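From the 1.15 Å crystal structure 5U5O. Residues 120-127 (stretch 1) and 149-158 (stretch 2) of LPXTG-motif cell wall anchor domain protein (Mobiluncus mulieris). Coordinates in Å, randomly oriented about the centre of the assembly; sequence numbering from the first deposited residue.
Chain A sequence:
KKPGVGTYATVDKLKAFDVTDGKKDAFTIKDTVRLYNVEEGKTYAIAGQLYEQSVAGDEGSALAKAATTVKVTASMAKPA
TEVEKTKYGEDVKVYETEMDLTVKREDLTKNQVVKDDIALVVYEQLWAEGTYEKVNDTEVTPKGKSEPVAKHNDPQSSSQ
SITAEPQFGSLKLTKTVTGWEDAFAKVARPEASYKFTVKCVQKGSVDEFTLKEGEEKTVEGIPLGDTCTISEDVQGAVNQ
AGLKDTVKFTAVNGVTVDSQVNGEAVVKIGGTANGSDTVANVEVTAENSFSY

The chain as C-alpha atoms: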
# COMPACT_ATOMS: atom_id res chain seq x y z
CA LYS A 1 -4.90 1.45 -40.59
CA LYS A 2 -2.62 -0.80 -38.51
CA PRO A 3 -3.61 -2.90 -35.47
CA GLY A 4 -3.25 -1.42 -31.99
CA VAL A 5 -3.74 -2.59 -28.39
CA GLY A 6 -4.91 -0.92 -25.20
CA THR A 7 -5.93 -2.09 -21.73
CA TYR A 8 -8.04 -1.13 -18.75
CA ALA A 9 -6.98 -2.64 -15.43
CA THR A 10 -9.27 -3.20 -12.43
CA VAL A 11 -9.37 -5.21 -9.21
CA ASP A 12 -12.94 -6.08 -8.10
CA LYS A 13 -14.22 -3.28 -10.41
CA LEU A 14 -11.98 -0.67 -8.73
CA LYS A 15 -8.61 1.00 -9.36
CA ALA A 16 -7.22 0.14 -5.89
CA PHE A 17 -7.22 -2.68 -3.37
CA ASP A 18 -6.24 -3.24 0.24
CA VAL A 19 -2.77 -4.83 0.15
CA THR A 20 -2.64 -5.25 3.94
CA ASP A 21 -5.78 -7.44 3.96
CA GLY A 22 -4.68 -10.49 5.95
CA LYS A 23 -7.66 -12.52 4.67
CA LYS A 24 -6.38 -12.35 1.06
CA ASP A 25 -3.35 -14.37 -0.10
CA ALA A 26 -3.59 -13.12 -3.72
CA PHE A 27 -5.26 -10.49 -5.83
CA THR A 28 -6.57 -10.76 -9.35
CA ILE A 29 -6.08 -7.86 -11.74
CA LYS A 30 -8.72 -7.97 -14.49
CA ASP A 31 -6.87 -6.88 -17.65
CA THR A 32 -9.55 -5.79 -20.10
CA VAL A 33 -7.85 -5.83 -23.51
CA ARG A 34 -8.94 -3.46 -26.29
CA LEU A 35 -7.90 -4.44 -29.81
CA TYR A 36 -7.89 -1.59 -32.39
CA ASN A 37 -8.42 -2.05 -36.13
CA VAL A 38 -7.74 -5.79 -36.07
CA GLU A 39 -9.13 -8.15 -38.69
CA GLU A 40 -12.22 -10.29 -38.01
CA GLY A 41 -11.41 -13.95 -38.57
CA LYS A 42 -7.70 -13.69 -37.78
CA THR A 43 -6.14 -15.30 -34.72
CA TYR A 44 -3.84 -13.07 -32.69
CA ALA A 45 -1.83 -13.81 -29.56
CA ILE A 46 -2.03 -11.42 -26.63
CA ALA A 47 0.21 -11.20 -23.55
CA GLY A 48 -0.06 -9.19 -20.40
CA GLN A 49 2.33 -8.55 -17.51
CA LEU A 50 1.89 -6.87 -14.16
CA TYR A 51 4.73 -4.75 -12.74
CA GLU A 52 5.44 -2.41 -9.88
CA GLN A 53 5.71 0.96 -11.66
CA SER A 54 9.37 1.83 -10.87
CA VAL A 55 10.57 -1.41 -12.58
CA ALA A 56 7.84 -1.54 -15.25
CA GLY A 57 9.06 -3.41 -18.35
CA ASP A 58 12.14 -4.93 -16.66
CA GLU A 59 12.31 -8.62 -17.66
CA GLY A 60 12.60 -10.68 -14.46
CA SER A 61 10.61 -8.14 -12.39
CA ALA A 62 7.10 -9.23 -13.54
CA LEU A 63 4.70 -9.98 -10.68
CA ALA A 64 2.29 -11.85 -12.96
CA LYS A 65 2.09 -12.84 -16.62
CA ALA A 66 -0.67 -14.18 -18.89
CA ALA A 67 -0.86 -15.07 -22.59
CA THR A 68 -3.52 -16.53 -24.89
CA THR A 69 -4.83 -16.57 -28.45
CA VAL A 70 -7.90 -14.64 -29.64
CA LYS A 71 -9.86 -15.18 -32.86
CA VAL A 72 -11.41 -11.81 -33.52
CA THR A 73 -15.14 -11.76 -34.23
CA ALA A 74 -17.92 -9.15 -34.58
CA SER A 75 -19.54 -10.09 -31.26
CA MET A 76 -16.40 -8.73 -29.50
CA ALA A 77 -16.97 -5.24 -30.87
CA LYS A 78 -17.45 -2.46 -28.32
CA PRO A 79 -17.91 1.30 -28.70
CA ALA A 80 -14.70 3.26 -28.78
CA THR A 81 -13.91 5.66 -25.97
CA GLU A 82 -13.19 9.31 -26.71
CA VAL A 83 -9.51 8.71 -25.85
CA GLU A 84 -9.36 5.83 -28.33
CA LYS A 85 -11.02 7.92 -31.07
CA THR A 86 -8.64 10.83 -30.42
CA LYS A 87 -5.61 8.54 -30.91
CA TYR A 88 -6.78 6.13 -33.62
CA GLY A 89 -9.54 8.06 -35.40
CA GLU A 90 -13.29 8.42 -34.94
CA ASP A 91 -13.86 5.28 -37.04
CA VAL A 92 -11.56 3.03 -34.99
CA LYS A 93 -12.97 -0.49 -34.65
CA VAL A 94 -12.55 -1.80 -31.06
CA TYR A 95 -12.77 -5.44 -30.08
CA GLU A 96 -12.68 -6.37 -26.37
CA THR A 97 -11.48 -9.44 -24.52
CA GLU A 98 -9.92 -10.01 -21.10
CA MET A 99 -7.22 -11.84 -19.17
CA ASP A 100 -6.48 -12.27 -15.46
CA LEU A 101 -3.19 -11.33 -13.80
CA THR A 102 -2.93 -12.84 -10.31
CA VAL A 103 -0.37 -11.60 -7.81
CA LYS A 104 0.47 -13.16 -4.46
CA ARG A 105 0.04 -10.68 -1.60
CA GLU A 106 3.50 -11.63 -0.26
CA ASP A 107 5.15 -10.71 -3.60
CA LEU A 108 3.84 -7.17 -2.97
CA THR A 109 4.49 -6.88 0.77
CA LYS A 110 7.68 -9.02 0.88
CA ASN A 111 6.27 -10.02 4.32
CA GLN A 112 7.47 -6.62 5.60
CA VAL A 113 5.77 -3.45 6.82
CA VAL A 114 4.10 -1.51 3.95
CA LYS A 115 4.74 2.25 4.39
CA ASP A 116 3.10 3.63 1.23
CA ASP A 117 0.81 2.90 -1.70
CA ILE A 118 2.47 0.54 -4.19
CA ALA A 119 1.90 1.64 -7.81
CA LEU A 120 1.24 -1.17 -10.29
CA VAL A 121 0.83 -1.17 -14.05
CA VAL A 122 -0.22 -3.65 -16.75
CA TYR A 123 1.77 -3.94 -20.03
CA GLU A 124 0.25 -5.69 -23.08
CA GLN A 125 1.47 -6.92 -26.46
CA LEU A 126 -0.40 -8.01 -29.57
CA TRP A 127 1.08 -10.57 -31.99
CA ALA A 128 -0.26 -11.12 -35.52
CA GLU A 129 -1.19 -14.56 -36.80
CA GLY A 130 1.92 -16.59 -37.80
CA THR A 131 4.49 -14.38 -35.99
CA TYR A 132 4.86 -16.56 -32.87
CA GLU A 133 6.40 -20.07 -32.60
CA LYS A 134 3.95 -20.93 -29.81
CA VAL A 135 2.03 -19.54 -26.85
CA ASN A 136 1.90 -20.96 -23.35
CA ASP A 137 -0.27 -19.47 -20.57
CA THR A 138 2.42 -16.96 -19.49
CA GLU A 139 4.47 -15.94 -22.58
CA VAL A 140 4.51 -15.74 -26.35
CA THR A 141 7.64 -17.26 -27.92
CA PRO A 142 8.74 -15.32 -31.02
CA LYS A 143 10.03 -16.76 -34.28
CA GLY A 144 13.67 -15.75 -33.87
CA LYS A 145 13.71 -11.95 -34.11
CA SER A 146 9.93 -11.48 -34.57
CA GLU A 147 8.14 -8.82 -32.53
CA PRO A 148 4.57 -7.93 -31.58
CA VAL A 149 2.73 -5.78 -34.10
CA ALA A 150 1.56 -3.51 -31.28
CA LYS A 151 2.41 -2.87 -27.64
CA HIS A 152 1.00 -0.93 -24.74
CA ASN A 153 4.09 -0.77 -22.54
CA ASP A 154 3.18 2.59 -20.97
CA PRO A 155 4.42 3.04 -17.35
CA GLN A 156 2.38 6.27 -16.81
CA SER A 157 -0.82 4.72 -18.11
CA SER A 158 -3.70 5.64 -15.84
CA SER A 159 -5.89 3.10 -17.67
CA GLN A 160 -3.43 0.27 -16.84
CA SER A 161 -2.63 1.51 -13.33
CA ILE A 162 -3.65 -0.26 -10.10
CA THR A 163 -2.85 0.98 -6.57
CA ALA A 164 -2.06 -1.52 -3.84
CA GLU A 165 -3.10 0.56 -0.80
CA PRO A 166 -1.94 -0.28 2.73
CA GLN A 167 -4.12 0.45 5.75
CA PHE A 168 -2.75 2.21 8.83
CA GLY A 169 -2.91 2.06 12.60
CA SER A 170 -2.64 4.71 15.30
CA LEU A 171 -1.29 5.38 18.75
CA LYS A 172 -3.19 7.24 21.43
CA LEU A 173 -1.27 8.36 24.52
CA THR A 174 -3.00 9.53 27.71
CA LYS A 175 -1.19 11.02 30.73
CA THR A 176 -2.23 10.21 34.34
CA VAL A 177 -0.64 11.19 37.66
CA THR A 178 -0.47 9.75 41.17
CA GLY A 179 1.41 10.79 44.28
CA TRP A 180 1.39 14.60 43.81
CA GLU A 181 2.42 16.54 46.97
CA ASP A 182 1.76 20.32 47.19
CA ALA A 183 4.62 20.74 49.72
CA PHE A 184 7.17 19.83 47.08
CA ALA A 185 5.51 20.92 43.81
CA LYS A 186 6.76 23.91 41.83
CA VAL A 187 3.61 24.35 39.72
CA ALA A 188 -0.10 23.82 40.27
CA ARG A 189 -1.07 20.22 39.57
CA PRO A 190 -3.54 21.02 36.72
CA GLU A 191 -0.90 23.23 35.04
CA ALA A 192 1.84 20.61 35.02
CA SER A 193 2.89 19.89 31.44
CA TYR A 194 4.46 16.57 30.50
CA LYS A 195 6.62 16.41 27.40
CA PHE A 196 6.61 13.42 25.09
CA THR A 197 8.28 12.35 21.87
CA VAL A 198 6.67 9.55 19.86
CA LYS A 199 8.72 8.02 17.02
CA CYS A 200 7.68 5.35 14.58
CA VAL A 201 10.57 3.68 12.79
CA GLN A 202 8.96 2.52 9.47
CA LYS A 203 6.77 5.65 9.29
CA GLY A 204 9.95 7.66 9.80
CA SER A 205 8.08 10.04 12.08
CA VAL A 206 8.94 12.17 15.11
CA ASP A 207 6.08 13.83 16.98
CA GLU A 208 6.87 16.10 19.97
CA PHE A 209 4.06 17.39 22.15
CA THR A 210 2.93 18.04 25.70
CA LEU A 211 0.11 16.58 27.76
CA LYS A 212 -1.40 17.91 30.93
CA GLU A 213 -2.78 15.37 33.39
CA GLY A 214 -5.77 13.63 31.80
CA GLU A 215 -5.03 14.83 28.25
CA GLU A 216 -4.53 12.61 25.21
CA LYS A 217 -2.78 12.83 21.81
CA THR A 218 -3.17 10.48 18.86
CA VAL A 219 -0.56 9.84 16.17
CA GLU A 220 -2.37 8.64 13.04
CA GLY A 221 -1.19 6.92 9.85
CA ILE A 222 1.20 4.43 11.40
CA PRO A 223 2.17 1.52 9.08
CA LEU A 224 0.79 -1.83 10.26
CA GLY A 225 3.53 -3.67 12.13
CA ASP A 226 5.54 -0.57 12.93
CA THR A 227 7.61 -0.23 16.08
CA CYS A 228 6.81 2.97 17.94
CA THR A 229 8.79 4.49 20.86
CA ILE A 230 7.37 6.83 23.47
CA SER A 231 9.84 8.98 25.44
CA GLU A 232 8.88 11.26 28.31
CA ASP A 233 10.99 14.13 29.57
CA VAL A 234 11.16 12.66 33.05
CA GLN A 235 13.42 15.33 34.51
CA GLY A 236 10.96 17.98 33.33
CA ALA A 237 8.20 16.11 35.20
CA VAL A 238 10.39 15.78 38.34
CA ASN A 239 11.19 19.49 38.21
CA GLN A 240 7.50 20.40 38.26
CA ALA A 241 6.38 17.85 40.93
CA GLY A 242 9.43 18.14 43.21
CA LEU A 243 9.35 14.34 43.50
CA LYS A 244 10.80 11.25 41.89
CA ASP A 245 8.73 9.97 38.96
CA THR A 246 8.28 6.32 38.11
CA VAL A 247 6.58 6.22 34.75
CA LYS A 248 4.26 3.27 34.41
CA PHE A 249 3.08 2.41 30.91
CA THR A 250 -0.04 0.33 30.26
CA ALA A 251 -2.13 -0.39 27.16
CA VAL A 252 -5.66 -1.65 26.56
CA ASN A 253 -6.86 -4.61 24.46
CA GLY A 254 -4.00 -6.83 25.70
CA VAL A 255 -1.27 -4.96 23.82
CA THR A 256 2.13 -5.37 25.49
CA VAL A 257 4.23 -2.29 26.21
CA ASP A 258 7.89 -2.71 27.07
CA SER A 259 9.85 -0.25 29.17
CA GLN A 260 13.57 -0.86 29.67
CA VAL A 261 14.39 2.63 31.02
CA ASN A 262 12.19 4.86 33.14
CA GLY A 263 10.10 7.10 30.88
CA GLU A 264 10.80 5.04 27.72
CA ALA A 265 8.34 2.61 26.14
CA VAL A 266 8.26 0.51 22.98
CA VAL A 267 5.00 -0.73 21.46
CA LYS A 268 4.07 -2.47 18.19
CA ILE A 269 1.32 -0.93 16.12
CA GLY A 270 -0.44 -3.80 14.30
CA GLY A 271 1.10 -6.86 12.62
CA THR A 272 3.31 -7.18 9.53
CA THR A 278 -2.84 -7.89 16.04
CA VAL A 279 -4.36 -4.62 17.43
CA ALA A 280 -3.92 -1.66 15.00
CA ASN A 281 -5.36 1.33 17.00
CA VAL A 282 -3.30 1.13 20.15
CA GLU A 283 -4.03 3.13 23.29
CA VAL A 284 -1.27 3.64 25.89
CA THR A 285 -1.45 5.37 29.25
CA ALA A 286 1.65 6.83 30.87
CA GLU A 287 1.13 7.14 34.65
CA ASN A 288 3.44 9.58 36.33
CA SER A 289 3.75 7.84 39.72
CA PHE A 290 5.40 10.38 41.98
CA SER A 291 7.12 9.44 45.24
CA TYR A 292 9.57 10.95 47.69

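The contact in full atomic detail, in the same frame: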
# COMPACT_ATOMS: atom_id res chain seq x y z
N LEU A 120 1.13 -0.09 -9.30
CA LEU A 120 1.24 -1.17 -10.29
C LEU A 120 0.78 -0.74 -11.67
O LEU A 120 -0.05 0.15 -11.81
CB LEU A 120 0.41 -2.37 -9.85
CG LEU A 120 0.63 -2.86 -8.42
CD1 LEU A 120 -0.29 -4.03 -8.10
CD2 LEU A 120 2.08 -3.29 -8.20
N VAL A 121 1.24 -1.46 -12.68
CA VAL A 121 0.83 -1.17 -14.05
C VAL A 121 0.88 -2.44 -14.89
O VAL A 121 1.77 -3.26 -14.73
CB VAL A 121 1.68 -0.01 -14.65
CG1 VAL A 121 3.14 -0.42 -14.77
CG2 VAL A 121 1.10 0.48 -15.99
N VAL A 122 -0.09 -2.55 -15.80
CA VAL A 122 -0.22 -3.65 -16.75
C VAL A 122 0.39 -3.21 -18.10
O VAL A 122 0.14 -2.08 -18.57
CB VAL A 122 -1.68 -3.99 -16.99
CG1 VAL A 122 -1.87 -4.97 -18.13
CG2 VAL A 122 -2.25 -4.56 -15.70
N TYR A 123 1.23 -4.07 -18.67
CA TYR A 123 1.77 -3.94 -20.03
C TYR A 123 1.09 -5.02 -20.87
O TYR A 123 0.72 -6.08 -20.35
CB TYR A 123 3.27 -4.20 -19.97
CG TYR A 123 4.13 -3.00 -19.60
CD1 TYR A 123 3.63 -1.91 -18.87
CD2 TYR A 123 5.47 -2.94 -20.02
CE1 TYR A 123 4.44 -0.82 -18.56
CE2 TYR A 123 6.27 -1.86 -19.71
CZ TYR A 123 5.76 -0.80 -18.98
OH TYR A 123 6.57 0.26 -18.69
N GLU A 124 0.92 -4.75 -22.17
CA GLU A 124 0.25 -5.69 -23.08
C GLU A 124 0.93 -5.68 -24.44
O GLU A 124 1.41 -4.62 -24.91
CB GLU A 124 -1.23 -5.32 -23.28
CG GLU A 124 -2.09 -6.44 -23.85
CD GLU A 124 -2.51 -7.47 -22.81
OE1 GLU A 124 -2.37 -7.20 -21.59
OE2 GLU A 124 -2.94 -8.56 -23.22
N GLN A 125 1.00 -6.84 -25.07
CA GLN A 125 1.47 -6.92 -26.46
C GLN A 125 0.50 -7.73 -27.29
O GLN A 125 -0.16 -8.69 -26.80
CB GLN A 125 2.87 -7.52 -26.54
CG GLN A 125 3.90 -6.85 -25.63
CD GLN A 125 3.81 -7.36 -24.19
OE1 GLN A 125 3.69 -8.56 -23.96
NE2 GLN A 125 3.84 -6.44 -23.22
N LEU A 126 0.45 -7.37 -28.58
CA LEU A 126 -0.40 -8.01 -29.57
C LEU A 126 0.47 -8.58 -30.67
O LEU A 126 1.24 -7.82 -31.28
CB LEU A 126 -1.37 -6.98 -30.16
CG LEU A 126 -2.30 -7.42 -31.29
CD1 LEU A 126 -3.29 -8.47 -30.80
CD2 LEU A 126 -3.00 -6.22 -31.93
N TRP A 127 0.28 -9.85 -31.01
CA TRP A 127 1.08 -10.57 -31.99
C TRP A 127 0.15 -11.01 -33.13
O TRP A 127 -0.89 -11.63 -32.90
CB TRP A 127 1.75 -11.81 -31.37
CG TRP A 127 2.77 -11.53 -30.31
CD1 TRP A 127 2.53 -11.20 -29.01
CD2 TRP A 127 4.19 -11.63 -30.44
NE1 TRP A 127 3.70 -11.06 -28.34
CE2 TRP A 127 4.75 -11.33 -29.18
CE3 TRP A 127 5.06 -11.95 -31.50
CZ2 TRP A 127 6.12 -11.32 -28.94
CZ3 TRP A 127 6.42 -11.94 -31.27
CH2 TRP A 127 6.94 -11.63 -29.99
N VAL A 149 3.14 -6.87 -33.19
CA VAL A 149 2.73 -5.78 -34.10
C VAL A 149 2.26 -4.54 -33.36
O VAL A 149 2.22 -3.45 -33.96
CB VAL A 149 1.67 -6.21 -35.14
CG1 VAL A 149 2.26 -7.25 -36.08
CG2 VAL A 149 0.38 -6.72 -34.50
N ALA A 150 1.91 -4.67 -32.08
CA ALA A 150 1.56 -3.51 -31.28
C ALA A 150 1.84 -3.81 -29.83
O ALA A 150 1.74 -4.97 -29.40
CB ALA A 150 0.10 -3.16 -31.45
N LYS A 151 2.17 -2.77 -29.08
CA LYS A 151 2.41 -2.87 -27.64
C LYS A 151 1.74 -1.72 -26.94
O LYS A 151 1.54 -0.64 -27.52
CB LYS A 151 3.90 -2.78 -27.33
CG LYS A 151 4.79 -3.79 -28.04
CD LYS A 151 6.26 -3.61 -27.68
CE LYS A 151 6.80 -2.25 -28.12
NZ LYS A 151 8.29 -2.18 -28.03
N HIS A 152 1.43 -1.95 -25.67
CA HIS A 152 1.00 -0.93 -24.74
C HIS A 152 1.85 -1.10 -23.48
O HIS A 152 1.41 -1.69 -22.47
CB HIS A 152 -0.50 -1.03 -24.47
CG HIS A 152 -1.08 0.15 -23.78
ND1 HIS A 152 -0.86 0.41 -22.45
CD2 HIS A 152 -1.93 1.12 -24.21
CE1 HIS A 152 -1.52 1.49 -22.09
NE2 HIS A 152 -2.18 1.94 -23.14
N ASN A 153 3.09 -0.68 -23.60
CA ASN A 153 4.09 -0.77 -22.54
C ASN A 153 4.32 0.64 -21.98
O ASN A 153 5.37 1.26 -22.19
CB ASN A 153 5.38 -1.41 -23.06
CG ASN A 153 5.21 -2.88 -23.46
OD1 ASN A 153 4.13 -3.48 -23.38
ND2 ASN A 153 6.32 -3.48 -23.88
N ASP A 154 3.27 1.16 -21.32
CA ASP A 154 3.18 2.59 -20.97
C ASP A 154 3.17 2.73 -19.44
O ASP A 154 2.13 2.50 -18.80
CB ASP A 154 1.90 3.20 -21.59
CG ASP A 154 1.89 3.19 -23.13
OD1 ASP A 154 2.98 3.20 -23.76
OD2 ASP A 154 0.79 3.20 -23.71
N PRO A 155 4.34 3.07 -18.82
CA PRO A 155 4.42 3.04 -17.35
C PRO A 155 3.57 4.11 -16.65
O PRO A 155 3.20 3.90 -15.52
CB PRO A 155 5.90 3.26 -17.08
CG PRO A 155 6.37 4.08 -18.24
CD PRO A 155 5.58 3.60 -19.42
N GLN A 156 3.25 5.20 -17.34
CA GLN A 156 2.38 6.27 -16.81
C GLN A 156 0.91 6.10 -17.14
O GLN A 156 0.11 7.00 -16.86
CB GLN A 156 2.82 7.64 -17.33
CG GLN A 156 4.29 7.93 -17.11
CD GLN A 156 4.67 9.40 -17.26
OE1 GLN A 156 5.61 9.85 -16.61
NE2 GLN A 156 3.96 10.15 -18.13
N SER A 157 0.54 4.94 -17.71
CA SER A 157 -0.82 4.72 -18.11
C SER A 157 -1.71 4.73 -16.88
O SER A 157 -1.55 3.89 -15.98
CB SER A 157 -0.97 3.36 -18.80
OG SER A 157 -2.32 3.11 -19.06
N SER A 158 -2.67 5.64 -16.86
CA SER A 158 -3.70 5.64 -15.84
C SER A 158 -4.67 4.50 -16.11
O SER A 158 -5.09 3.86 -15.18
CB SER A 158 -4.43 6.98 -15.78
OG SER A 158 -5.13 7.25 -16.98
O HOH W 1 0.77 0.31 -19.98

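Residues 120-127 form a continuous strand; residues 150-152 pair with it in antiparallel fashion, and further along, a type I turn runs from Asp154 to Ser157. Together the two stretches bury 591 Å². The pairing rests on the backbone. Glu124 and His152 exchange hydrogen bonds, Glu124 N to His152 O at 3.1 Å and His152 N to Glu124 O at 2.8 Å, and Leu126 N donates to Ala150 O at 2.8 Å. The return bond from Ala150 N to Leu126 O is weak, at 3.3 Å, as is that from Val149 N to the same Leu126 O, at 2.9 Å but poorly angled.

Side chains alternate between the faces of the sheet. Leu126, with chi1 t and chi2 p, lies on the same face as Ala150; its CB is 4.3 Å from Ala150 CB, and its CG is 4.2 Å from Val149 CG2, so small and branched apolar groups pack around a buried leucine. Glu124 and His152 share this face, both with chi1 t, and their ends lead away from the opposing stretch. On the other face Gln125 and Lys151 both adopt chi1 m, bringing Gln125 CG to 4.0 Å from Lys151 CG, while the exposed lysine carries its amine outward.

Tyr123 makes the contact with Asn153 and the turn. With chi1 at -84° its ring lies against Asn153, whose CA sits 3.5 Å from the ring centroid, only 9° off the normal, in a CH-pi contact. The ring is long enough to reach the turn, where Tyr123 OH approaches Pro155 CB at 3.5 Å. Val121, chi1 p, directs CG2 to 3.6 Å from Asp154 O. A water bridges the two stretches, donating to Val122 O at 2.8 Å and accepting from Asp154 N at 3.0 Å.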